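Local atomic coordinates of alpha,alpha-trehalose-phosphate synthase (UDP-forming) (Burkholderia xenovorans, PDB entry 5HXA), a protein that belongs to glycosyltransferase family 20 and has the GT-B fold, built from two Rossmann-like domains. Residues F145-R150 / V182-S187; E246-R251 / E350-M355. All coordinates share one frame; numbering follows the deposited sequence.

Contact 1: residues F145-R150 / V182-S187; sequences FARCLR and VKAMCS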
ATOM      1  N   PHE A 145       3.446  13.668  21.188  1.00 20.27           N
ATOM      2  CA  PHE A 145       3.103  14.631  22.234  1.00 25.61           C
ATOM      3  C   PHE A 145       3.334  14.060  23.634  1.00 19.54           C
ATOM      4  O   PHE A 145       3.805  14.770  24.531  1.00 22.78           O
ATOM      5  CB  PHE A 145       1.645  15.071  22.058  1.00 20.10           C
ATOM      6  CG  PHE A 145       1.266  16.275  22.873  1.00 22.16           C
ATOM      7  CD1 PHE A 145       1.670  17.549  22.487  1.00 27.42           C
ATOM      8  CD2 PHE A 145       0.510  16.135  24.026  1.00 22.90           C
ATOM      9  CE1 PHE A 145       1.325  18.668  23.247  1.00 29.58           C
ATOM     10  CE2 PHE A 145       0.159  17.243  24.789  1.00 25.83           C
ATOM     11  CZ  PHE A 145       0.559  18.511  24.397  1.00 28.64           C
ATOM     12  N   ALA A 146       3.000  12.782  23.854  1.00 23.12           N
ATOM     13  CA  ALA A 146       3.229  12.207  25.181  1.00 21.86           C
ATOM     14  C   ALA A 146       4.719  12.125  25.498  1.00 20.46           C
ATOM     15  O   ALA A 146       5.124  12.348  26.645  1.00 23.56           O
ATOM     16  CB  ALA A 146       2.586  10.828  25.301  1.00 17.79           C
ATOM     17  N   ARG A 147       5.552  11.811  24.505  1.00 19.61           N
ATOM     18  CA  ARG A 147       6.987  11.767  24.775  1.00 23.77           C
ATOM     19  C   ARG A 147       7.519  13.154  25.118  1.00 24.70           C
ATOM     20  O   ARG A 147       8.358  13.303  26.017  1.00 24.66           O
ATOM     21  CB  ARG A 147       7.752  11.170  23.587  1.00 22.43           C
ATOM     22  CG  ARG A 147       9.262  11.162  23.837  1.00 32.20           C
ATOM     23  CD  ARG A 147      10.026  10.231  22.920  1.00 47.87           C
ATOM     24  NE  ARG A 147      11.445  10.159  23.281  1.00 61.04           N
ATOM     25  CZ  ARG A 147      11.978   9.228  24.071  1.00 68.65           C
ATOM     26  NH1 ARG A 147      11.216   8.272  24.588  1.00 70.94           N
ATOM     27  NH2 ARG A 147      13.278   9.246  24.339  1.00 64.32           N
ATOM     28  N   CYS A 148       7.037  14.187  24.420  1.00 22.75           N
ATOM     29  CA  CYS A 148       7.389  15.552  24.804  1.00 27.67           C
ATOM     30  C   CYS A 148       6.986  15.839  26.244  1.00 28.53           C
ATOM     31  O   CYS A 148       7.726  16.497  26.987  1.00 27.35           O
ATOM     32  CB  CYS A 148       6.728  16.558  23.860  1.00 24.50           C
ATOM     33  SG  CYS A 148       7.297  16.493  22.153  1.00 27.76           S
ATOM     34  N   LEU A 149       5.813  15.363  26.660  1.00 23.79           N
ATOM     35  CA  LEU A 149       5.397  15.617  28.039  1.00 28.78           C
ATOM     36  C   LEU A 149       6.284  14.869  29.029  1.00 26.65           C
ATOM     37  O   LEU A 149       6.712  15.447  30.036  1.00 30.96           O
ATOM     38  CB  LEU A 149       3.923  15.248  28.231  1.00 28.07           C
ATOM     39  CG  LEU A 149       2.905  16.218  27.610  1.00 23.17           C
ATOM     40  CD1 LEU A 149       1.494  15.645  27.699  1.00 26.69           C
ATOM     41  CD2 LEU A 149       2.978  17.626  28.257  1.00 24.44           C
ATOM     42  N   ARG A 150       6.588  13.592  28.756  1.00 23.58           N
ATOM     43  CA  ARG A 150       7.454  12.826  29.659  1.00 26.34           C
ATOM     44  C   ARG A 150       8.814  13.491  29.808  1.00 30.48           C
ATOM     45  O   ARG A 150       9.408  13.482  30.893  1.00 27.82           O
ATOM     46  CB  ARG A 150       7.653  11.392  29.152  1.00 26.67           C
ATOM     47  CG  ARG A 150       6.375  10.599  28.915  1.00 22.90           C
ATOM     48  CD  ARG A 150       5.497  10.540  30.163  1.00 21.97           C
ATOM     49  NE  ARG A 150       4.366   9.652  29.913  1.00 20.66           N
ATOM     50  CZ  ARG A 150       3.259   9.599  30.650  1.00 21.56           C
ATOM     51  NH1 ARG A 150       3.113  10.382  31.717  1.00 21.20           N
ATOM     52  NH2 ARG A 150       2.298   8.747  30.316  1.00 21.75           N
ATOM     53  N   VAL A 182       7.013   5.468  16.434  1.00 18.88           N
ATOM     54  CA  VAL A 182       6.416   4.395  17.234  1.00 14.95           C
ATOM     55  C   VAL A 182       6.985   4.406  18.645  1.00 19.39           C
ATOM     56  O   VAL A 182       6.249   4.243  19.626  1.00 18.08           O
ATOM     57  CB  VAL A 182       6.614   3.027  16.560  1.00 18.33           C
ATOM     58  CG1 VAL A 182       6.151   1.910  17.504  1.00 15.73           C
ATOM     59  CG2 VAL A 182       5.834   2.984  15.224  1.00 16.62           C
ATOM     60  N   LYS A 183       8.305   4.587  18.773  1.00 17.65           N
ATOM     61  CA  LYS A 183       8.902   4.704  20.099  1.00 22.97           C
ATOM     62  C   LYS A 183       8.224   5.804  20.907  1.00 21.61           C
ATOM     63  O   LYS A 183       7.824   5.594  22.057  1.00 22.33           O
ATOM     64  CB  LYS A 183      10.404   4.978  19.983  1.00 16.21           C
ATOM     65  CG  LYS A 183      11.048   5.255  21.363  1.00 20.66           C
ATOM     66  CD  LYS A 183      12.573   5.347  21.267  1.00 27.42           C
ATOM     67  CE  LYS A 183      13.199   5.636  22.633  1.00 34.81           C
ATOM     68  NZ  LYS A 183      14.686   5.490  22.587  1.00 36.41           N
ATOM     69  N   ALA A 184       8.059   6.986  20.300  1.00 20.53           N
ATOM     70  CA  ALA A 184       7.423   8.093  21.010  1.00 20.62           C
ATOM     71  C   ALA A 184       5.989   7.756  21.392  1.00 17.58           C
ATOM     72  O   ALA A 184       5.520   8.141  22.468  1.00 18.80           O
ATOM     73  CB  ALA A 184       7.466   9.367  20.165  1.00 19.06           C
ATOM     74  N   MET A 185       5.269   7.040  20.525  1.00 18.70           N
ATOM     75  CA  MET A 185       3.888   6.685  20.853  1.00 16.78           C
ATOM     76  C   MET A 185       3.793   5.850  22.132  1.00 20.31           C
ATOM     77  O   MET A 185       2.766   5.888  22.816  1.00 19.32           O
ATOM     78  CB  MET A 185       3.239   5.927  19.696  1.00 19.04           C
ATOM     79  CG  MET A 185       2.891   6.815  18.484  1.00 18.90           C
ATOM     80  SD  MET A 185       2.364   5.828  17.073  1.00 19.62           S
ATOM     81  CE  MET A 185       0.660   5.424  17.512  1.00 15.30           C
ATOM     82  N   CYS A 186       4.828   5.076  22.460  1.00 18.73           N
ATOM     83  CA  CYS A 186       4.762   4.246  23.661  1.00 19.72           C
ATOM     84  C   CYS A 186       5.016   5.028  24.949  1.00 20.54           C
ATOM     85  O   CYS A 186       5.029   4.423  26.034  1.00 18.21           O
ATOM     86  CB  CYS A 186       5.736   3.072  23.528  1.00 21.13           C
ATOM     87  SG  CYS A 186       5.223   1.898  22.207  1.00 20.96           S
ATOM     88  N   SER A 187       5.209   6.351  24.865  1.00 18.42           N
ATOM     89  CA  SER A 187       5.143   7.192  26.058  1.00 21.56           C
ATOM     90  C   SER A 187       3.716   7.391  26.546  1.00 20.58           C
ATOM     91  O   SER A 187       3.526   7.814  27.692  1.00 21.74           O
ATOM     92  CB  SER A 187       5.785   8.558  25.789  1.00 22.25           C
ATOM     93  OG  SER A 187       7.192   8.421  25.689  1.00 21.65           O
TER
HETATM   94  O   HOH W   1       4.210  10.453  22.258  1.00 19.67           O
HETATM   95  O   HOH W   2       8.738   6.643  24.368  1.00 27.32           O
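Two neighbouring helices of the N-terminal Rossmann-like domain meet where Ser187, just past the end of helix 178-185, settles against Ala146, Arg147 and Arg150 on helix 145-151. Ser187 CB lies 3.7 Å from the carbonyl carbon of Ala146, and its hydroxyl OG comes within 3.5 Å of Arg147 CA. Arg150 turns the side of its guanidinium to the carbonyl oxygen of the same serine: NE and NH2 each donate to Ser187 O at 3.0 Å, NH2 nearly in line with the C=O bond, and the oxygen lies in the guanidinium plane. A bend at chi2 (-56°) turns the arginine chain back across Ser187 CB to reach it. Asp189 forms a salt bridge with NH2, while the backbone oxygens of Val154 and Asn156 hold NH1, so the rotation of the guanidinium is fixed at several points. Both helices belong to successive beta-alpha-beta crossovers, helix 145-151 preceding strand 158-161 and helix 178-185 following it. Between them, water takes the place of direct backbone bonds. One molecule accepts from Arg147 N, in the first turn of its helix, and donates to Ala184 O at 2.7 Å; a second links Arg147 NH1, Lys183 O and Ser187 OG. Arg147 runs out extended, with CG anti to the backbone N (chi1 178°), and rests its CD 3.9 Å from Ala184 CB. Lys183 CE lies over one face of its guanidinium, which brings Arg147 NH2 within 4.4 Å of Lys183 NZ, a proximity of like charges that Glu151, in a long and weak ion pair with Arg147 NE, may partly offset.

Contact 2: residues E246-R251 / E350-M355; sequences EQFTDR and ERNLLM. With EDO (1,2-ethanediol), chain I.
Phe248, leaving the end of helix 238-247, sets one face of its ring on Asn352 CB in the first turn of helix 351-359. The tight part of the contact is a CH-pi interaction: Asn352 CB stands 3.4 Å from the centroid of the Phe248 ring, only 6° off the normal, while the amide beyond it is tilted 44° to the ring. On the opposite face, Arg251 NH1 sits over the ring centre, so the phenyl group is held between a methylene from the other segment and a guanidinium from its own. Glu350 borders this packing, with OE2 3.8 Å from Phe248 CE2. Its carboxylate is otherwise occupied as the helix N-cap: Asn352 N donates to Glu350 OE1 at 2.9 Å and Leu353 N to Glu350 OE2 at 3.1 Å, both from above the carboxylate plane. The bend of the Glu350 chain at chi2 (-84°) folds the acid back over these amides. The margin is looser. Leu353 CD1 reaches Arg251 CB at 4.0 Å, and Arg351 points well away from Phe248, pairing with Glu379 and making a weak bond to 1,2-ethanediol, probably a crystallisation additive. This capped start, packed beside the end of helix 238-247, opens helix 351-359, which joins edge strand 342-345 to strand 363-366 in the long crossover of the 3-2-1-4-5-6 parallel sheet characteristic of a Rossmann fold.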
ATOM      1  N   GLU A 246     -35.748  13.725  11.350  1.00 23.98           N
ATOM      2  CA  GLU A 246     -37.180  13.948  11.228  1.00 27.21           C
ATOM      3  C   GLU A 246     -37.533  15.414  11.441  1.00 32.17           C
ATOM      4  O   GLU A 246     -38.373  15.963  10.717  1.00 29.35           O
ATOM      5  CB  GLU A 246     -37.948  13.068  12.213  1.00 27.89           C
ATOM      6  CG  GLU A 246     -39.450  13.224  12.052  1.00 33.71           C
ATOM      7  CD  GLU A 246     -40.237  12.408  13.049  1.00 53.46           C
ATOM      8  OE1 GLU A 246     -41.483  12.501  13.030  1.00 68.02           O
ATOM      9  OE2 GLU A 246     -39.614  11.677  13.848  1.00 54.63           O
ATOM     10  N   GLN A 247     -36.904  16.077  12.419  1.00 28.46           N
ATOM     11  CA  GLN A 247     -37.255  17.462  12.734  0.62 32.66           C
ATOM     12  C   GLN A 247     -36.859  18.425  11.620  1.00 32.55           C
ATOM     13  O   GLN A 247     -37.452  19.502  11.491  1.00 31.04           O
ATOM     14  CB  GLN A 247     -36.594  17.887  14.047  0.62 33.48           C
ATOM     15  CG  GLN A 247     -37.226  17.286  15.296  0.62 43.96           C
ATOM     16  CD  GLN A 247     -36.421  17.572  16.556  0.62 52.29           C
ATOM     17  OE1 GLN A 247     -35.227  17.877  16.492  0.62 49.85           O
ATOM     18  NE2 GLN A 247     -37.074  17.473  17.710  0.62 52.56           N
ATOM     19  N   PHE A 248     -35.849  18.075  10.826  1.00 33.27           N
ATOM     20  CA  PHE A 248     -35.380  18.948   9.756  1.00 32.41           C
ATOM     21  C   PHE A 248     -35.916  18.551   8.388  1.00 36.01           C
ATOM     22  O   PHE A 248     -35.480  19.114   7.380  1.00 33.38           O
ATOM     23  CB  PHE A 248     -33.852  18.993   9.743  1.00 29.13           C
ATOM     24  CG  PHE A 248     -33.293  19.913  10.775  1.00 37.23           C
ATOM     25  CD1 PHE A 248     -33.446  19.626  12.124  1.00 33.89           C
ATOM     26  CD2 PHE A 248     -32.666  21.091  10.409  1.00 42.46           C
ATOM     27  CE1 PHE A 248     -32.963  20.483  13.091  1.00 42.32           C
ATOM     28  CE2 PHE A 248     -32.175  21.954  11.373  1.00 46.84           C
ATOM     29  CZ  PHE A 248     -32.324  21.650  12.718  1.00 42.46           C
ATOM     30  N   THR A 249     -36.870  17.617   8.337  1.00 33.05           N
ATOM     31  CA  THR A 249     -37.454  17.209   7.064  1.00 31.34           C
ATOM     32  C   THR A 249     -38.237  18.343   6.404  1.00 36.33           C
ATOM     33  O   THR A 249     -38.266  18.436   5.172  1.00 34.42           O
ATOM     34  CB  THR A 249     -38.344  15.984   7.286  1.00 33.46           C
ATOM     35  OG1 THR A 249     -37.527  14.877   7.684  1.00 35.50           O
ATOM     36  CG2 THR A 249     -39.118  15.619   6.023  1.00 37.12           C
ATOM     37  N   ASP A 250     -38.856  19.219   7.192  1.00 35.80           N
ATOM     38  CA  ASP A 250     -39.656  20.319   6.640  1.00 44.27           C
ATOM     39  C   ASP A 250     -38.838  21.601   6.503  1.00 50.46           C
ATOM     40  O   ASP A 250     -39.246  22.670   6.953  1.00 65.28           O
ATOM     41  CB  ASP A 250     -40.893  20.554   7.499  1.00 38.40           C
ATOM     42  N   ARG A 251     -37.657  21.488   5.904  1.00 41.71           N
ATOM     43  CA  ARG A 251     -36.824  22.628   5.556  1.00 42.22           C
ATOM     44  C   ARG A 251     -36.754  22.759   4.041  1.00 46.07           C
ATOM     45  O   ARG A 251     -36.857  21.765   3.312  1.00 35.48           O
ATOM     46  CB  ARG A 251     -35.410  22.483   6.125  1.00 36.91           C
ATOM     47  CG  ARG A 251     -35.364  22.350   7.630  1.00 42.05           C
ATOM     48  CD  ARG A 251     -36.063  23.517   8.309  1.00 53.34           C
ATOM     49  NE  ARG A 251     -36.434  23.154   9.673  1.00 66.99           N
ATOM     50  CZ  ARG A 251     -35.730  23.473  10.752  1.00 65.15           C
ATOM     51  NH1 ARG A 251     -36.144  23.079  11.947  1.00 62.26           N
ATOM     52  NH2 ARG A 251     -34.620  24.193  10.637  1.00 64.70           N
ATOM     53  N   GLU A 350     -25.405  22.195   6.712  1.00 25.51           N
ATOM     54  CA  GLU A 350     -25.491  22.081   8.161  1.00 29.52           C
ATOM     55  C   GLU A 350     -25.859  20.649   8.539  1.00 25.97           C
ATOM     56  O   GLU A 350     -26.579  19.960   7.815  1.00 25.20           O
ATOM     57  CB  GLU A 350     -26.520  23.084   8.695  1.00 35.08           C
ATOM     58  CG  GLU A 350     -26.572  23.227  10.210  1.00 42.62           C
ATOM     59  CD  GLU A 350     -27.449  22.175  10.853  1.00 47.40           C
ATOM     60  OE1 GLU A 350     -27.044  21.601  11.895  1.00 42.06           O
ATOM     61  OE2 GLU A 350     -28.539  21.910  10.293  1.00 45.90           O
ATOM     62  N   ARG A 351     -25.322  20.189   9.670  1.00 32.19           N
ATOM     63  CA  ARG A 351     -25.330  18.758   9.978  1.00 27.09           C
ATOM     64  C   ARG A 351     -26.751  18.211  10.130  1.00 23.54           C
ATOM     65  O   ARG A 351     -27.075  17.145   9.595  1.00 23.64           O
ATOM     66  CB  ARG A 351     -24.498  18.516  11.242  1.00 33.92           C
ATOM     67  CG  ARG A 351     -24.756  17.199  11.945  1.00 42.40           C
ATOM     68  CD  ARG A 351     -23.774  16.989  13.105  1.00 45.60           C
ATOM     69  NE  ARG A 351     -22.402  16.849  12.618  1.00 53.67           N
ATOM     70  CZ  ARG A 351     -21.872  15.713  12.172  1.00 55.20           C
ATOM     71  NH1 ARG A 351     -22.596  14.601  12.154  1.00 43.13           N
ATOM     72  NH2 ARG A 351     -20.612  15.689  11.742  1.00 54.65           N
ATOM     73  N   ASN A 352     -27.620  18.921  10.864  1.00 28.13           N
ATOM     74  CA  ASN A 352     -28.984  18.422  11.055  1.00 29.92           C
ATOM     75  C   ASN A 352     -29.746  18.383   9.736  1.00 30.37           C
ATOM     76  O   ASN A 352     -30.529  17.460   9.493  1.00 24.50           O
ATOM     77  CB  ASN A 352     -29.731  19.283  12.064  1.00 32.32           C
ATOM     78  CG  ASN A 352     -29.207  19.111  13.474  1.00 37.79           C
ATOM     79  OD1 ASN A 352     -28.836  18.016  13.877  1.00 39.54           O
ATOM     80  ND2 ASN A 352     -29.161  20.201  14.223  1.00 43.49           N
ATOM     81  N   LEU A 353     -29.539  19.390   8.880  1.00 26.86           N
ATOM     82  CA  LEU A 353     -30.134  19.377   7.546  1.00 23.51           C
ATOM     83  C   LEU A 353     -29.649  18.184   6.732  1.00 26.36           C
ATOM     84  O   LEU A 353     -30.434  17.534   6.028  1.00 24.43           O
ATOM     85  CB  LEU A 353     -29.802  20.688   6.827  1.00 26.50           C
ATOM     86  CG  LEU A 353     -30.331  20.812   5.400  1.00 36.94           C
ATOM     87  CD1 LEU A 353     -31.837  20.780   5.447  1.00 35.36           C
ATOM     88  CD2 LEU A 353     -29.850  22.111   4.762  1.00 37.56           C
ATOM     89  N   LEU A 354     -28.353  17.883   6.814  1.00 23.41           N
ATOM     90  CA  LEU A 354     -27.813  16.737   6.096  1.00 21.06           C
ATOM     91  C   LEU A 354     -28.489  15.441   6.532  1.00 20.48           C
ATOM     92  O   LEU A 354     -28.751  14.557   5.705  1.00 19.37           O
ATOM     93  CB  LEU A 354     -26.297  16.666   6.313  1.00 20.92           C
ATOM     94  CG  LEU A 354     -25.541  15.565   5.573  1.00 27.56           C
ATOM     95  CD1 LEU A 354     -25.676  15.770   4.079  1.00 27.72           C
ATOM     96  CD2 LEU A 354     -24.066  15.549   5.981  1.00 32.31           C
ATOM     97  N   MET A 355     -28.766  15.293   7.831  1.00 19.50           N
ATOM     98  CA  MET A 355     -29.440  14.075   8.272  1.00 22.42           C
ATOM     99  C   MET A 355     -30.811  13.958   7.615  1.00 19.10           C
ATOM    100  O   MET A 355     -31.224  12.871   7.189  1.00 19.48           O
ATOM    101  CB  MET A 355     -29.561  14.061   9.799  1.00 20.35           C
ATOM    102  CG  MET A 355     -28.239  14.254  10.548  1.00 24.13           C
ATOM    103  SD  MET A 355     -27.012  12.996  10.099  1.00 23.76           S
ATOM    104  CE  MET A 355     -25.677  13.991   9.437  1.00 28.42           C
TER
HETATM  105  C1  EDO I 508     -20.266  19.869  11.613  1.00 71.20           C
HETATM  106  O1  EDO I 508     -19.364  18.818  11.979  1.00 69.38           O
HETATM  107  C2  EDO I 508     -20.519  20.762  12.825  1.00 74.32           C
HETATM  108  O2  EDO I 508     -21.471  20.143  13.701  1.00 76.36           O

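Overall arrangement
Followed from the N terminus, the chain meets the two contacts in series, one closing before the other opens. Contact 1 closes a short loop of 31 residues that contains strand 158-161 and helix 169-172, tying neighbouring crossover helices within the N-terminal sheet. Contact 2 closes a much longer one, 98 residues holding strands 265-270, 300-305 and 342-345 with their helices; it ties the turn after helix 238-247, which probably leads into the C-terminal domain, to the crossover helix beyond that domain's third strand. The centres of contact 1 and contact 2 are 42 Å apart, on opposite sides of the chain's centre, and the two do not touch. Together they exemplify local and longer-range closure in the two halves of a GT-B protein.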